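Local coordinates for A-adding tRNA nucleotidyltransferase (Aquifex aeolicus, PDB 4WBY), which adds the terminal adenosine to tRNAs that end in CC, using ATP and magnesium, and so completes their CCA terminus, at residues T303-F306 / M307-L311. Sequence-based numbering, arbitrary orientation.
Sequences TYKF and MKFKL
Lys310 crosses the side chain of Phe306, four residues earlier, at about a right angle. Its CB stands above the ring centre, 3.7 Å from the centroid and 13° off the normal, a CH-pi contact, and CD lies out past the CD2–CE2 bond. Phe306 turns CG opposite its backbone N (chi1 -167°), which swings the ring beside its own carbonyl carbon and under the residues one turn later; there CE1 also meets Leu311 CD1 at 4.1 Å. A second CH-pi pair lies between Tyr304 and Lys308, whose CG sits over the phenol face, displaced toward the rim and 3.9 Å from the centroid. Bends at chi2 and chi3 carry the lysine obliquely across the ring toward its hydroxyl, and one water accepts hydrogen bonds from both Tyr304 OH (2.6 Å) and Lys308 NZ (2.8 Å). Met307 CE adds an apolar touch to Tyr304 CD1.

Backbone bonds set this spacing. Met307, Lys308 and Phe309 donate their N-H groups to the carbonyls four residues earlier. Phe306 O then takes two donors, Lys310 N at 2.9 Å and, through a weak bond bent to 130°, Leu311 N. An alanine in place of Phe306 would probably leave the Lys310 methylenes without their aromatic platform and open a gap toward Val338 and Leu334, which the ring also touches.

Farther out, Lys308 NZ is held by the carbonyls of Ser280 and Leu282, while Thr303 OG1 is hydrogen-bonded with Ser337 OG and Trp299 O. The Tyr304–Lys308 and Phe306–Lys310 pairs are i to i+4 contacts characteristic of an alpha-helix; the weak i+5 bond from Leu311 falls where helix 298-309 passes into helix 311-320, in the all-helical region beyond strand 180-181 of this C-terminal portion of the enzyme, away from the ATP site.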
loop_
_atom_site.group_PDB
_atom_site.type_symbol
_atom_site.label_atom_id
_atom_site.label_comp_id
_atom_site.label_asym_id
_atom_site.label_seq_id
_atom_site.Cartn_x
_atom_site.Cartn_y
_atom_site.Cartn_z
ATOM N N THR A 303 2.698 -14.568 13.732
ATOM C CA THR A 303 1.656 -15.373 13.100
ATOM C C THR A 303 2.258 -16.333 12.079
ATOM O O THR A 303 1.809 -17.475 11.970
ATOM C CB THR A 303 0.578 -14.484 12.452
ATOM O OG1 THR A 303 -0.205 -13.902 13.500
ATOM C CG2 THR A 303 -0.353 -15.294 11.551
ATOM N N TYR A 304 3.283 -15.902 11.345
ATOM C CA TYR A 304 3.951 -16.820 10.425
ATOM C C TYR A 304 4.606 -18.005 11.146
ATOM O O TYR A 304 4.446 -19.154 10.726
ATOM C CB TYR A 304 4.994 -16.082 9.584
ATOM C CG TYR A 304 5.717 -17.003 8.628
ATOM C CD1 TYR A 304 5.085 -17.493 7.490
ATOM C CD2 TYR A 304 7.018 -17.411 8.883
ATOM C CE1 TYR A 304 5.743 -18.363 6.628
ATOM C CE2 TYR A 304 7.677 -18.270 8.036
ATOM C CZ TYR A 304 7.043 -18.739 6.911
ATOM O OH TYR A 304 7.722 -19.608 6.083
ATOM N N LYS A 305 5.325 -17.739 12.233
ATOM C CA LYS A 305 5.952 -18.815 12.993
ATOM C C LYS A 305 4.879 -19.769 13.500
ATOM O O LYS A 305 5.037 -20.999 13.442
ATOM C CB LYS A 305 6.776 -18.246 14.152
ATOM C CG LYS A 305 7.539 -19.297 14.974
ATOM C CD LYS A 305 8.333 -18.610 16.072
ATOM C CE LYS A 305 9.235 -19.569 16.818
ATOM N NZ LYS A 305 10.014 -18.839 17.856
ATOM N N PHE A 306 3.772 -19.204 13.971
ATOM C CA PHE A 306 2.654 -19.992 14.473
ATOM C C PHE A 306 2.046 -20.845 13.363
ATOM O O PHE A 306 1.754 -22.027 13.563
ATOM C CB PHE A 306 1.586 -19.079 15.091
ATOM C CG PHE A 306 0.557 -19.820 15.898
ATOM C CD1 PHE A 306 -0.568 -20.365 15.294
ATOM C CD2 PHE A 306 0.730 -19.989 17.261
ATOM C CE1 PHE A 306 -1.507 -21.067 16.044
ATOM C CE2 PHE A 306 -0.210 -20.676 18.026
ATOM C CZ PHE A 306 -1.332 -21.220 17.416
ATOM N N MET A 307 1.861 -20.236 12.199
ATOM C CA MET A 307 1.343 -20.914 11.019
ATOM C C MET A 307 2.195 -22.143 10.711
ATOM O O MET A 307 1.664 -23.222 10.431
ATOM C CB MET A 307 1.302 -19.941 9.813
ATOM C CG MET A 307 0.487 -20.451 8.629
ATOM S SD MET A 307 0.369 -19.302 7.245
ATOM C CE MET A 307 2.032 -19.393 6.592
ATOM N N LYS A 308 3.514 -21.995 10.776
ATOM C CA LYS A 308 4.396 -23.091 10.380
ATOM C C LYS A 308 4.497 -24.190 11.445
ATOM O O LYS A 308 4.435 -25.377 11.113
ATOM C CB LYS A 308 5.791 -22.563 10.036
ATOM C CG LYS A 308 5.808 -21.542 8.905
ATOM C CD LYS A 308 5.167 -22.068 7.637
ATOM C CE LYS A 308 6.058 -23.100 6.972
ATOM N NZ LYS A 308 5.540 -23.490 5.636
ATOM N N PHE A 309 4.641 -23.808 12.713
ATOM C CA PHE A 309 4.908 -24.770 13.786
ATOM C C PHE A 309 3.685 -25.296 14.521
ATOM O O PHE A 309 3.632 -26.482 14.891
ATOM C CB PHE A 309 5.841 -24.137 14.815
ATOM C CG PHE A 309 7.271 -24.102 14.392
ATOM C CD1 PHE A 309 7.753 -23.060 13.617
ATOM C CD2 PHE A 309 8.141 -25.113 14.777
ATOM C CE1 PHE A 309 9.079 -23.025 13.224
ATOM C CE2 PHE A 309 9.459 -25.095 14.382
ATOM C CZ PHE A 309 9.934 -24.046 13.609
ATOM N N LYS A 310 2.717 -24.429 14.773
ATOM C CA LYS A 310 1.683 -24.724 15.755
ATOM C C LYS A 310 0.289 -24.856 15.169
ATOM O O LYS A 310 -0.582 -25.460 15.779
ATOM C CB LYS A 310 1.670 -23.642 16.848
ATOM C CG LYS A 310 3.003 -23.484 17.559
ATOM C CD LYS A 310 2.880 -22.612 18.794
ATOM C CE LYS A 310 4.194 -22.564 19.560
ATOM N NZ LYS A 310 4.659 -23.926 19.941
ATOM N N LEU A 311 0.067 -24.300 13.986
ATOM C CA LEU A 311 -1.286 -24.229 13.459
ATOM C C LEU A 311 -1.835 -25.612 13.107
ATOM O O LEU A 311 -3.029 -25.855 13.250
ATOM C CB LEU A 311 -1.319 -23.292 12.243
ATOM C CG LEU A 311 -2.676 -22.933 11.630
ATOM C CD1 LEU A 311 -3.549 -22.211 12.638
ATOM C CD2 LEU A 311 -2.502 -22.080 10.375
HETATM O O HOH W 1 6.204 -20.972 4.532
#